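Local coordinates for protein Alpha/beta hydrolase (Pseudomonas aeruginosa PAO1, PDB 4R1D) that probably acts as a lipase of the alpha/beta-hydrolase fold, an effector of the H2 type VI secretion system that binds calcium and is held in complex with the inhibitor Tli4, at residues Glu152-Asn157 and Ala547-Val552; Asn145-Leu150 and Arg543-Ala548; Lys249-Thr254 and Lys554-Ala559; Gly122-Ser127 and Arg134-Val139. One frame throughout, in Å; residues are numbered along the deposited sequence.

Contact 1. Residues Glu152-Asn157 and Ala547-Val552. With CA (calcium ion), chain C.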
loop_
_atom_site.group_PDB
_atom_site.type_symbol
_atom_site.label_atom_id
_atom_site.label_comp_id
_atom_site.label_asym_id
_atom_site.label_seq_id
_atom_site.Cartn_x
_atom_site.Cartn_y
_atom_site.Cartn_z
ATOM N N GLU A 152 24.737 6.996 1.258
ATOM C CA GLU A 152 25.022 8.409 1.510
ATOM C C GLU A 152 26.473 8.582 1.965
ATOM O O GLU A 152 27.207 9.416 1.427
ATOM C CB GLU A 152 24.064 8.965 2.567
ATOM C CG GLU A 152 24.183 10.467 2.797
ATOM C CD GLU A 152 23.348 11.287 1.827
ATOM O OE1 GLU A 152 22.324 10.793 1.325
ATOM O OE2 GLU A 152 23.711 12.443 1.561
ATOM N N ARG A 153 26.888 7.797 2.956
ATOM C CA ARG A 153 28.250 7.945 3.475
ATOM C C ARG A 153 29.293 7.450 2.486
ATOM O O ARG A 153 30.348 8.073 2.316
ATOM C CB ARG A 153 28.436 7.282 4.847
ATOM C CG ARG A 153 28.388 5.771 4.932
ATOM C CD ARG A 153 28.668 5.333 6.388
ATOM N NE ARG A 153 28.781 3.886 6.530
ATOM C CZ ARG A 153 29.934 3.230 6.615
ATOM N NH1 ARG A 153 31.088 3.891 6.596
ATOM N NH2 ARG A 153 29.932 1.909 6.730
ATOM N N ARG A 154 29.002 6.337 1.827
ATOM C CA ARG A 154 29.944 5.817 0.831
ATOM C C ARG A 154 30.128 6.814 -0.312
ATOM O O ARG A 154 31.253 7.117 -0.708
ATOM C CB ARG A 154 29.482 4.454 0.296
ATOM C CG ARG A 154 29.591 3.304 1.322
ATOM C CD ARG A 154 30.952 2.619 1.259
ATOM N NE ARG A 154 30.999 1.418 2.087
ATOM C CZ ARG A 154 31.553 1.361 3.293
ATOM N NH1 ARG A 154 32.129 2.440 3.815
ATOM N NH2 ARG A 154 31.542 0.219 3.976
ATOM N N LEU A 155 29.034 7.348 -0.834
ATOM C CA LEU A 155 29.133 8.237 -1.997
ATOM C C LEU A 155 29.688 9.620 -1.644
ATOM O O LEU A 155 30.170 10.347 -2.519
ATOM C CB LEU A 155 27.792 8.337 -2.733
ATOM C CG LEU A 155 27.314 7.013 -3.349
ATOM C CD1 LEU A 155 25.838 7.084 -3.739
ATOM C CD2 LEU A 155 28.172 6.623 -4.558
ATOM N N ASP A 156 29.619 9.967 -0.361
ATOM C CA ASP A 156 30.166 11.222 0.151
ATOM C C ASP A 156 31.646 11.066 0.501
ATOM O O ASP A 156 32.311 12.032 0.879
ATOM C CB ASP A 156 29.406 11.672 1.408
ATOM C CG ASP A 156 28.057 12.289 1.092
ATOM O OD1 ASP A 156 27.778 12.514 -0.107
ATOM O OD2 ASP A 156 27.269 12.558 2.044
ATOM N N ASN A 157 32.159 9.848 0.376
ATOM C CA ASN A 157 33.528 9.548 0.766
ATOM C C ASN A 157 34.236 8.612 -0.211
ATOM O O ASN A 157 34.639 7.520 0.171
ATOM C CB ASN A 157 33.543 8.946 2.171
ATOM C CG ASN A 157 33.154 9.961 3.237
ATOM O OD1 ASN A 157 33.976 10.783 3.653
ATOM N ND2 ASN A 157 31.891 9.926 3.667
ATOM N N ALA A 547 26.117 -4.312 -5.293
ATOM C CA ALA A 547 25.537 -4.134 -6.617
ATOM C C ALA A 547 24.908 -2.750 -6.832
ATOM O O ALA A 547 24.932 -2.222 -7.939
ATOM C CB ALA A 547 24.521 -5.249 -6.923
ATOM N N ALA A 548 24.331 -2.182 -5.777
ATOM C CA ALA A 548 23.770 -0.835 -5.857
ATOM C C ALA A 548 24.864 0.220 -6.043
ATOM O O ALA A 548 24.790 1.060 -6.941
ATOM C CB ALA A 548 22.948 -0.525 -4.618
ATOM N N LEU A 549 25.883 0.178 -5.194
ATOM C CA LEU A 549 26.952 1.161 -5.299
ATOM C C LEU A 549 27.713 1.013 -6.615
ATOM O O LEU A 549 28.077 2.001 -7.248
ATOM C CB LEU A 549 27.888 1.056 -4.097
ATOM C CG LEU A 549 27.234 1.546 -2.800
ATOM C CD1 LEU A 549 27.993 1.023 -1.618
ATOM C CD2 LEU A 549 27.162 3.085 -2.794
ATOM N N TYR A 550 27.944 -0.230 -7.028
ATOM C CA TYR A 550 28.566 -0.499 -8.318
ATOM C C TYR A 550 27.754 0.137 -9.449
ATOM O O TYR A 550 28.304 0.816 -10.313
ATOM C CB TYR A 550 28.676 -2.013 -8.543
ATOM C CG TYR A 550 29.150 -2.394 -9.912
ATOM C CD1 TYR A 550 30.507 -2.524 -10.185
ATOM C CD2 TYR A 550 28.243 -2.647 -10.939
ATOM C CE1 TYR A 550 30.954 -2.889 -11.452
ATOM C CE2 TYR A 550 28.685 -3.009 -12.214
ATOM C CZ TYR A 550 30.037 -3.126 -12.457
ATOM O OH TYR A 550 30.471 -3.471 -13.709
ATOM N N GLY A 551 26.441 -0.081 -9.445
ATOM C CA GLY A 551 25.587 0.523 -10.448
ATOM C C GLY A 551 25.702 2.046 -10.473
ATOM O O GLY A 551 25.814 2.665 -11.532
ATOM N N VAL A 552 25.692 2.657 -9.295
ATOM C CA VAL A 552 25.739 4.117 -9.223
ATOM C C VAL A 552 27.035 4.657 -9.824
ATOM O O VAL A 552 27.018 5.629 -10.599
ATOM C CB VAL A 552 25.562 4.606 -7.788
ATOM C CG1 VAL A 552 25.893 6.104 -7.671
ATOM C CG2 VAL A 552 24.130 4.319 -7.330
HETATM CA CA CA C . 25.532 13.530 0.392
HETATM O O HOH W 1 25.009 15.014 2.429
HETATM O O HOH W 2 26.922 15.678 -0.250
#
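Next to the calcium site of this alpha/beta hydrolase, Leu155 at the end of helix 141-155 packs against Leu549 and Val552 of helix 542-556. Leu155 CG lies 4.0 Å from Leu549 CD2, and its CD2 reaches Val552 CG1 at 3.9 Å, so that one isobutyl group spans two residues a helical turn apart. With CG anti to the carbonyl carbon (chi1 -70°), Leu549 points its fork at helix 141-155: CD2 meets Leu155, while CD1 touches Arg154 CG at 4.0 Å. The arginine thus contributes only methylene carbons here, its chain crossing that of Leu549 at about a right angle. Both helices lie against the parallel sheet of the fold, where Phe202 of strand 201-206 touches Leu155 and Val552. Phe202 also binds the metal through its carbonyl oxygen. On the far side of helix 141-155, Glu152 OE2 binds calcium at 2.4 Å, and Asp156 chelates it with both carboxylate oxygens, OD1 at 2.5 Å and OD2 at 2.6 Å. Two waters and Asp203 also bind the ion. Beyond Asp156 the chain is tied back by a bond from Asn157 ND2 to Arg153 O, 2.8 Å long and in the carbonyl plane.

Contact 2. Residues Asn145-Leu150 and Arg543-Ala548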
loop_
_atom_site.group_PDB
_atom_site.type_symbol
_atom_site.label_atom_id
_atom_site.label_comp_id
_atom_site.label_asym_id
_atom_site.label_seq_id
_atom_site.Cartn_x
_atom_site.Cartn_y
_atom_site.Cartn_z
ATOM N N ASN A 145 16.358 2.224 5.835
ATOM C CA ASN A 145 17.226 3.283 6.363
ATOM C C ASN A 145 18.735 2.944 6.343
ATOM O O ASN A 145 19.551 3.789 5.975
ATOM C CB ASN A 145 16.774 3.764 7.759
ATOM C CG ASN A 145 15.608 4.771 7.702
ATOM O OD1 ASN A 145 15.465 5.609 8.588
ATOM N ND2 ASN A 145 14.791 4.699 6.653
ATOM N N PRO A 146 19.103 1.702 6.709
ATOM C CA PRO A 146 20.527 1.339 6.635
ATOM C C PRO A 146 21.124 1.504 5.235
ATOM O O PRO A 146 22.196 2.084 5.112
ATOM C CB PRO A 146 20.547 -0.132 7.083
ATOM C CG PRO A 146 19.331 -0.278 7.954
ATOM C CD PRO A 146 18.289 0.634 7.312
ATOM N N VAL A 147 20.463 1.030 4.185
ATOM C CA VAL A 147 21.084 1.136 2.865
ATOM C C VAL A 147 21.103 2.574 2.346
ATOM O O VAL A 147 22.037 2.988 1.661
ATOM C CB VAL A 147 20.432 0.186 1.835
ATOM C CG1 VAL A 147 19.014 0.644 1.489
ATOM C CG2 VAL A 147 21.303 0.075 0.578
ATOM N N MET A 148 20.085 3.350 2.704
ATOM C CA MET A 148 20.085 4.744 2.314
ATOM C C MET A 148 21.244 5.482 2.991
ATOM O O MET A 148 21.914 6.295 2.371
ATOM C CB MET A 148 18.739 5.398 2.618
ATOM C CG MET A 148 17.660 4.973 1.610
ATOM S SD MET A 148 16.155 5.981 1.759
ATOM C CE MET A 148 15.557 5.493 3.382
ATOM N N GLY A 149 21.490 5.167 4.256
ATOM C CA GLY A 149 22.545 5.834 4.993
ATOM C C GLY A 149 23.912 5.356 4.540
ATOM O O GLY A 149 24.882 6.116 4.543
ATOM N N LEU A 150 23.992 4.090 4.153
ATOM C CA LEU A 150 25.262 3.529 3.653
ATOM C C LEU A 150 25.680 4.177 2.338
ATOM O O LEU A 150 26.840 4.563 2.153
ATOM C CB LEU A 150 25.133 2.016 3.460
ATOM C CG LEU A 150 26.360 1.354 2.822
ATOM C CD1 LEU A 150 27.559 1.506 3.746
ATOM C CD2 LEU A 150 26.097 -0.120 2.546
ATOM N N ARG A 543 25.886 -8.129 -0.703
ATOM C CA ARG A 543 25.874 -8.242 -2.163
ATOM C C ARG A 543 24.923 -7.241 -2.816
ATOM O O ARG A 543 25.214 -6.706 -3.893
ATOM C CB ARG A 543 25.508 -9.660 -2.587
ATOM C CG ARG A 543 26.578 -10.678 -2.231
ATOM C CD ARG A 543 26.002 -12.078 -2.332
ATOM N NE ARG A 543 25.045 -12.320 -1.258
ATOM C CZ ARG A 543 24.560 -13.520 -0.959
ATOM N NH1 ARG A 543 24.921 -14.576 -1.682
ATOM N NH2 ARG A 543 23.721 -13.664 0.055
ATOM N N ALA A 544 23.773 -7.016 -2.177
ATOM C CA ALA A 544 22.798 -6.066 -2.713
ATOM C C ALA A 544 23.382 -4.669 -2.647
ATOM O O ALA A 544 23.217 -3.875 -3.576
ATOM C CB ALA A 544 21.479 -6.131 -1.937
ATOM N N GLN A 545 24.049 -4.373 -1.533
ATOM C CA GLN A 545 24.706 -3.082 -1.319
ATOM C C GLN A 545 25.817 -2.860 -2.341
ATOM O O GLN A 545 25.936 -1.779 -2.924
ATOM C CB GLN A 545 25.261 -3.006 0.113
ATOM C CG GLN A 545 24.146 -3.123 1.176
ATOM C CD GLN A 545 24.655 -3.270 2.595
ATOM O OE1 GLN A 545 25.844 -3.480 2.824
ATOM N NE2 GLN A 545 23.742 -3.167 3.564
ATOM N N TRP A 546 26.627 -3.892 -2.545
ATOM C CA TRP A 546 27.712 -3.836 -3.531
ATOM C C TRP A 546 27.130 -3.544 -4.901
ATOM O O TRP A 546 27.587 -2.657 -5.602
ATOM C CB TRP A 546 28.468 -5.173 -3.587
ATOM C CG TRP A 546 29.752 -5.080 -4.374
ATOM C CD1 TRP A 546 31.001 -4.845 -3.867
ATOM C CD2 TRP A 546 29.914 -5.185 -5.802
ATOM N NE1 TRP A 546 31.926 -4.812 -4.884
ATOM C CE2 TRP A 546 31.282 -5.011 -6.080
ATOM C CE3 TRP A 546 29.032 -5.419 -6.868
ATOM C CZ2 TRP A 546 31.791 -5.050 -7.379
ATOM C CZ3 TRP A 546 29.537 -5.456 -8.154
ATOM C CH2 TRP A 546 30.909 -5.284 -8.398
ATOM N N ALA A 547 26.117 -4.312 -5.293
ATOM C CA ALA A 547 25.537 -4.134 -6.617
ATOM C C ALA A 547 24.908 -2.750 -6.832
ATOM O O ALA A 547 24.932 -2.222 -7.939
ATOM C CB ALA A 547 24.521 -5.249 -6.923
ATOM N N ALA A 548 24.331 -2.182 -5.777
ATOM C CA ALA A 548 23.770 -0.835 -5.857
ATOM C C ALA A 548 24.864 0.220 -6.043
ATOM O O ALA A 548 24.790 1.060 -6.941
ATOM C CB ALA A 548 22.948 -0.525 -4.618
#
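Val147 on helix 141-155 and Gln545 on helix 542-556 mark the closest backbone approach, with their CA atoms 7.0 Å apart; the first helix is kinked here, since the N atoms of Pro146 and Val147 make no bond to the preceding turn. Leu150 supplies the closest side-chain contact. Its CG stands anti to the backbone N (chi1 175°), which carries the branch out toward the other helix, and Leu150 CD2 comes to 3.4 Å from Gln545 OE1. The same methyl, Leu150 CD2, is 3.5 Å from CD and 3.8 Å from CG of Gln545, evidence that it sits against the carboxamide end and CG of the glutamine, not against the oxygen alone. The two side chains cross at about a right angle, the glutamine being extended beyond CG (chi2 171°). No hydrogen bond joins the helices at this point. The amide of Gln545 is instead held from outside, NE2 donating to Tyr539 O, which helps to fix the orientation in which OE1 faces the leucine methyl. A turn earlier, Val147 CG2 makes a looser approach to Gln545 CG, 4.3 Å. Beneath this pair of helices lies the parallel sheet: Val147 and Met148 touch Phe53 of strand 48-54, Met148 also reaches Val204 and Cys206 of strand 201-206, and Ala544 and Ala547 rest on His430 of strand 427-432.

Contact 3. Residues Lys249-Thr254 and Lys554-Ala559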
loop_
_atom_site.group_PDB
_atom_site.type_symbol
_atom_site.label_atom_id
_atom_site.label_comp_id
_atom_site.label_asym_id
_atom_site.label_seq_id
_atom_site.Cartn_x
_atom_site.Cartn_y
_atom_site.Cartn_z
ATOM N N LYS A 249 20.553 15.487 -13.801
ATOM C CA LYS A 249 20.082 14.106 -13.963
ATOM C C LYS A 249 20.027 13.426 -12.594
ATOM O O LYS A 249 20.675 13.865 -11.655
ATOM C CB LYS A 249 21.029 13.314 -14.871
ATOM C CG LYS A 249 21.135 13.823 -16.314
ATOM C CD LYS A 249 19.881 13.539 -17.104
ATOM C CE LYS A 249 20.014 13.984 -18.561
ATOM N NZ LYS A 249 20.764 12.998 -19.380
ATOM N N VAL A 250 19.269 12.343 -12.479
ATOM C CA VAL A 250 19.229 11.595 -11.220
ATOM C C VAL A 250 19.451 10.109 -11.506
ATOM O O VAL A 250 19.324 9.660 -12.641
ATOM C CB VAL A 250 17.874 11.751 -10.487
ATOM C CG1 VAL A 250 17.559 13.225 -10.225
ATOM C CG2 VAL A 250 16.762 11.105 -11.302
ATOM N N ILE A 251 19.781 9.346 -10.476
ATOM C CA ILE A 251 19.931 7.896 -10.613
ATOM C C ILE A 251 18.898 7.235 -9.721
ATOM O O ILE A 251 18.792 7.577 -8.551
ATOM C CB ILE A 251 21.331 7.449 -10.174
ATOM C CG1 ILE A 251 22.390 8.096 -11.065
ATOM C CG2 ILE A 251 21.451 5.920 -10.198
ATOM C CD1 ILE A 251 23.799 7.985 -10.505
ATOM N N LEU A 252 18.128 6.301 -10.267
ATOM C CA LEU A 252 17.132 5.582 -9.467
ATOM C C LEU A 252 17.759 4.341 -8.838
ATOM O O LEU A 252 18.541 3.645 -9.485
ATOM C CB LEU A 252 15.939 5.143 -10.337
ATOM C CG LEU A 252 15.202 6.229 -11.119
ATOM C CD1 LEU A 252 13.957 5.671 -11.803
ATOM C CD2 LEU A 252 14.817 7.383 -10.189
ATOM N N VAL A 253 17.426 4.077 -7.579
ATOM C CA VAL A 253 17.814 2.827 -6.919
ATOM C C VAL A 253 16.525 2.273 -6.338
ATOM O O VAL A 253 15.868 2.929 -5.516
ATOM C CB VAL A 253 18.868 3.063 -5.816
ATOM C CG1 VAL A 253 19.156 1.776 -5.077
ATOM C CG2 VAL A 253 20.152 3.656 -6.424
ATOM N N THR A 254 16.120 1.096 -6.805
ATOM C CA THR A 254 14.803 0.583 -6.459
ATOM C C THR A 254 14.865 -0.722 -5.690
ATOM O O THR A 254 15.786 -1.522 -5.857
ATOM C CB THR A 254 13.929 0.358 -7.719
ATOM O OG1 THR A 254 14.335 -0.842 -8.383
ATOM C CG2 THR A 254 14.065 1.536 -8.682
ATOM N N LYS A 554 29.040 3.152 -12.077
ATOM C CA LYS A 554 29.018 2.958 -13.519
ATOM C C LYS A 554 28.107 3.958 -14.243
ATOM O O LYS A 554 28.513 4.577 -15.230
ATOM C CB LYS A 554 28.658 1.517 -13.869
ATOM C CG LYS A 554 29.755 0.496 -13.501
ATOM C CD LYS A 554 31.050 0.750 -14.285
ATOM C CE LYS A 554 32.111 -0.315 -13.986
ATOM N NZ LYS A 554 33.270 -0.274 -14.954
ATOM N N ILE A 555 26.885 4.140 -13.737
ATOM C CA ILE A 555 25.938 5.059 -14.356
ATOM C C ILE A 555 26.481 6.490 -14.381
ATOM O O ILE A 555 26.289 7.222 -15.347
ATOM C CB ILE A 555 24.569 5.020 -13.633
ATOM C CG1 ILE A 555 23.913 3.653 -13.872
ATOM C CG2 ILE A 555 23.665 6.202 -14.106
ATOM C CD1 ILE A 555 22.817 3.255 -12.858
ATOM N N THR A 556 27.143 6.877 -13.300
ATOM C CA THR A 556 27.737 8.207 -13.149
ATOM C C THR A 556 28.748 8.564 -14.255
ATOM O O THR A 556 28.924 9.741 -14.596
ATOM C CB THR A 556 28.392 8.327 -11.748
ATOM O OG1 THR A 556 27.375 8.201 -10.742
ATOM C CG2 THR A 556 29.095 9.652 -11.570
ATOM N N GLN A 557 29.398 7.559 -14.823
ATOM C CA GLN A 557 30.352 7.802 -15.906
ATOM C C GLN A 557 29.676 8.502 -17.092
ATOM O O GLN A 557 30.332 9.167 -17.899
ATOM C CB GLN A 557 31.025 6.498 -16.336
ATOM C CG GLN A 557 31.649 5.705 -15.181
ATOM C CD GLN A 557 32.527 6.561 -14.268
ATOM O OE1 GLN A 557 32.345 6.585 -13.042
ATOM N NE2 GLN A 557 33.494 7.251 -14.859
ATOM N N LEU A 558 28.353 8.368 -17.173
ATOM C CA LEU A 558 27.564 8.991 -18.238
ATOM C C LEU A 558 27.192 10.449 -17.964
ATOM O O LEU A 558 26.716 11.148 -18.856
ATOM C CB LEU A 558 26.291 8.179 -18.494
ATOM C CG LEU A 558 26.574 6.745 -18.937
ATOM C CD1 LEU A 558 25.286 5.943 -19.009
ATOM C CD2 LEU A 558 27.295 6.739 -20.285
ATOM N N ALA A 559 27.398 10.907 -16.736
ATOM C CA ALA A 559 26.972 12.247 -16.361
ATOM C C ALA A 559 27.822 13.266 -17.101
ATOM O O ALA A 559 29.026 13.080 -17.241
ATOM C CB ALA A 559 27.096 12.442 -14.860
#
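Ile251 of strand 250-255 and Ile555 near the end of helix 542-556 slide past each other in opposite directions, and this head-to-tail overlap of two branched chains carries most of the contact. Two separate approaches document it. Ile251 CG1 lies 3.8 Å from Ile555 CG2, whereas at the other end of the overlap Ile251 CG2 meets Ile555 CD1 at 4.0 Å. Each residue therefore offers its ethyl arm to the short methyl branch of its partner. Both isoleucines hold CG1 anti to the carbonyl carbon (chi1 -62° in Ile251 and -68° in Ile555), and both arms continue nearly extended, so that each reaches the CG2 methyl of the other residue. The tip of the Ile251 arm goes further: CD1 is 4.0 Å from Ile555 CG2 and 3.6 Å from Thr556 OG1, the threonine chain crossing it at about a right angle. That hydroxyl is engaged with Val552 O one turn back in the same helix. Ile251 belongs to a central strand of the parallel sheet, its backbone bonded to Pro50 and Ile52 of strand 48-54, while Ile555 also leans on Leu275 of strand 274-280. The contact thus seats the C-terminal helix on the sheet, as helices flank the sheet in alpha/beta hydrolases. Past Thr556 the chain leaves through a type I turn ending at Ala559. Across the two segments there is neither a hydrogen bond nor a salt bridge, and all three touching residues are buried; attachment here consequently depends on close apolar fit, with the one nearby hydroxyl satisfied within its own helix.

Contact 4. Residues Gly122-Ser127 and Arg134-Val139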
loop_
_atom_site.group_PDB
_atom_site.type_symbol
_atom_site.label_atom_id
_atom_site.label_comp_id
_atom_site.label_asym_id
_atom_site.label_seq_id
_atom_site.Cartn_x
_atom_site.Cartn_y
_atom_site.Cartn_z
ATOM N N GLY A 122 21.736 6.444 11.374
ATOM C CA GLY A 122 22.890 5.558 11.373
ATOM C C GLY A 122 24.214 6.294 11.286
ATOM O O GLY A 122 24.495 7.193 12.081
ATOM N N GLN A 123 25.027 5.910 10.305
ATOM C CA GLN A 123 26.305 6.572 10.063
ATOM C C GLN A 123 26.256 7.418 8.788
ATOM O O GLN A 123 27.276 7.646 8.145
ATOM C CB GLN A 123 27.428 5.532 9.960
ATOM C CG GLN A 123 27.479 4.545 11.123
ATOM C CD GLN A 123 26.360 3.508 11.077
ATOM O OE1 GLN A 123 25.968 3.038 10.004
ATOM N NE2 GLN A 123 25.834 3.154 12.249
ATOM N N SER A 124 25.071 7.905 8.439
ATOM C CA SER A 124 24.884 8.644 7.190
ATOM C C SER A 124 25.536 10.013 7.207
ATOM O O SER A 124 25.808 10.592 6.157
ATOM C CB SER A 124 23.394 8.829 6.899
ATOM O OG SER A 124 22.812 9.704 7.853
ATOM N N GLY A 125 25.757 10.542 8.404
ATOM C CA GLY A 125 26.263 11.892 8.557
ATOM C C GLY A 125 25.168 12.942 8.488
ATOM O O GLY A 125 25.459 14.137 8.456
ATOM N N LEU A 126 23.911 12.497 8.471
ATOM C CA LEU A 126 22.760 13.397 8.393
ATOM C C LEU A 126 22.086 13.569 9.744
ATOM O O LEU A 126 21.976 12.615 10.502
ATOM C CB LEU A 126 21.705 12.842 7.422
ATOM C CG LEU A 126 22.036 12.811 5.928
ATOM C CD1 LEU A 126 20.876 12.210 5.140
ATOM C CD2 LEU A 126 22.346 14.212 5.436
ATOM N N SER A 127 21.606 14.776 10.027
ATOM C CA SER A 127 20.739 14.983 11.180
ATOM C C SER A 127 19.393 14.343 10.891
ATOM O O SER A 127 19.028 14.156 9.726
ATOM C CB SER A 127 20.534 16.475 11.439
ATOM O OG SER A 127 19.885 17.097 10.339
ATOM N N ARG A 134 14.685 14.639 3.531
ATOM C CA ARG A 134 15.001 13.738 2.419
ATOM C C ARG A 134 13.959 12.627 2.275
ATOM O O ARG A 134 14.075 11.794 1.378
ATOM C CB ARG A 134 16.369 13.083 2.605
ATOM C CG ARG A 134 17.544 14.039 2.726
ATOM C CD ARG A 134 18.103 14.437 1.391
ATOM N NE ARG A 134 19.445 14.996 1.565
ATOM C CZ ARG A 134 20.546 14.255 1.634
ATOM N NH1 ARG A 134 20.456 12.928 1.526
ATOM N NH2 ARG A 134 21.732 14.837 1.810
ATOM N N GLY A 135 12.980 12.591 3.179
ATOM C CA GLY A 135 11.896 11.617 3.097
ATOM C C GLY A 135 12.180 10.231 3.659
ATOM O O GLY A 135 11.423 9.277 3.419
ATOM N N TRP A 136 13.249 10.099 4.430
ATOM C CA TRP A 136 13.628 8.777 4.919
ATOM C C TRP A 136 12.620 8.213 5.929
ATOM O O TRP A 136 12.645 7.023 6.221
ATOM C CB TRP A 136 15.018 8.797 5.546
ATOM C CG TRP A 136 16.147 9.081 4.588
ATOM C CD1 TRP A 136 16.074 9.663 3.349
ATOM C CD2 TRP A 136 17.524 8.800 4.820
ATOM N NE1 TRP A 136 17.339 9.743 2.792
ATOM C CE2 TRP A 136 18.241 9.221 3.680
ATOM C CE3 TRP A 136 18.223 8.224 5.883
ATOM C CZ2 TRP A 136 19.626 9.091 3.580
ATOM C CZ3 TRP A 136 19.598 8.091 5.779
ATOM C CH2 TRP A 136 20.283 8.527 4.637
ATOM N N GLY A 137 11.737 9.070 6.448
ATOM C CA GLY A 137 10.720 8.624 7.383
ATOM C C GLY A 137 9.459 8.163 6.672
ATOM O O GLY A 137 8.431 7.934 7.300
ATOM N N LYS A 138 9.534 8.050 5.352
ATOM C CA LYS A 138 8.403 7.583 4.554
ATOM C C LYS A 138 8.324 6.070 4.475
ATOM O O LYS A 138 7.297 5.530 4.070
ATOM C CB LYS A 138 8.544 8.068 3.116
ATOM C CG LYS A 138 8.287 9.535 2.889
ATOM C CD LYS A 138 8.719 9.897 1.485
ATOM C CE LYS A 138 8.682 11.412 1.257
ATOM N NZ LYS A 138 9.077 11.762 -0.141
ATOM N N VAL A 139 9.417 5.391 4.807
ATOM C CA VAL A 139 9.544 3.964 4.501
ATOM C C VAL A 139 9.978 3.109 5.693
ATOM O O VAL A 139 10.510 3.622 6.679
ATOM C CB VAL A 139 10.527 3.725 3.331
ATOM C CG1 VAL A 139 10.017 4.392 2.072
ATOM C CG2 VAL A 139 11.921 4.227 3.695
#
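Leu126 has CG anti to its carbonyl carbon (chi1 -69°) and an extended chi2 of 179°, torsions that bring CD1 against both the Trp136 indole and the Arg134 guanidinium, while CD2 touches Arg134 alone. Leu126 CD1 sits over one face of the indole, 3.7 Å from Trp136 CZ2 and displaced toward the rim. Measured to the six-membered ring of Trp136, Leu126 CD1 is 4.1 Å from the centroid and 28° off the normal, which qualifies as a CH-pi contact. Leu126 CD1 also covers a face of the guanidinium, 3.7 Å from Arg134 NH1, while Leu126 CD2 is 3.7 Å from Arg134 NH2. Ser124 adds CB, which approaches Trp136 CH2 obliquely at 3.9 Å. Its hydroxyl takes part in an ST turn: Leu126 N donates to Ser124 OG over 3.1 Å, and OG is also bonded to Val121 O, so the loop that presents the leucine is braced from within. The two segments flank the short helix 128-133, with Ser127 as its N-cap and Gly135 completing a Schellman motif at its other end. Arg134, bent at chi2, turns back across the leucine toward the calcium site, where NH1 forms a salt bridge with Glu152 and a hydrogen bond to Val204 O. This pairing probably helps to position the metal-binding carboxylate. Trp136 NE1 donates to the same Val204 carbonyl, anchoring the indole to strand 201-206.

Contacts 1 and 2 join the same two helices, 141-155 and 542-556, at successive places with centres 8 Å apart; contact 3 follows helix 542-556 onward to the sheet. Contacts 1 and 3 are buried and rest on aliphatic branches, and they meet where Val552 approaches Ile251 and Val253. Contact 2 is only partly buried, and there an amide replaces one of the hydrocarbon partners. Contact 4, also partly buried, lies on the other side of helix 141-155 and mixes aromatic, cationic and aliphatic groups. Its arginine reaches the calcium end of contact 1, and Trp136 packs against Gly149 of contact 2.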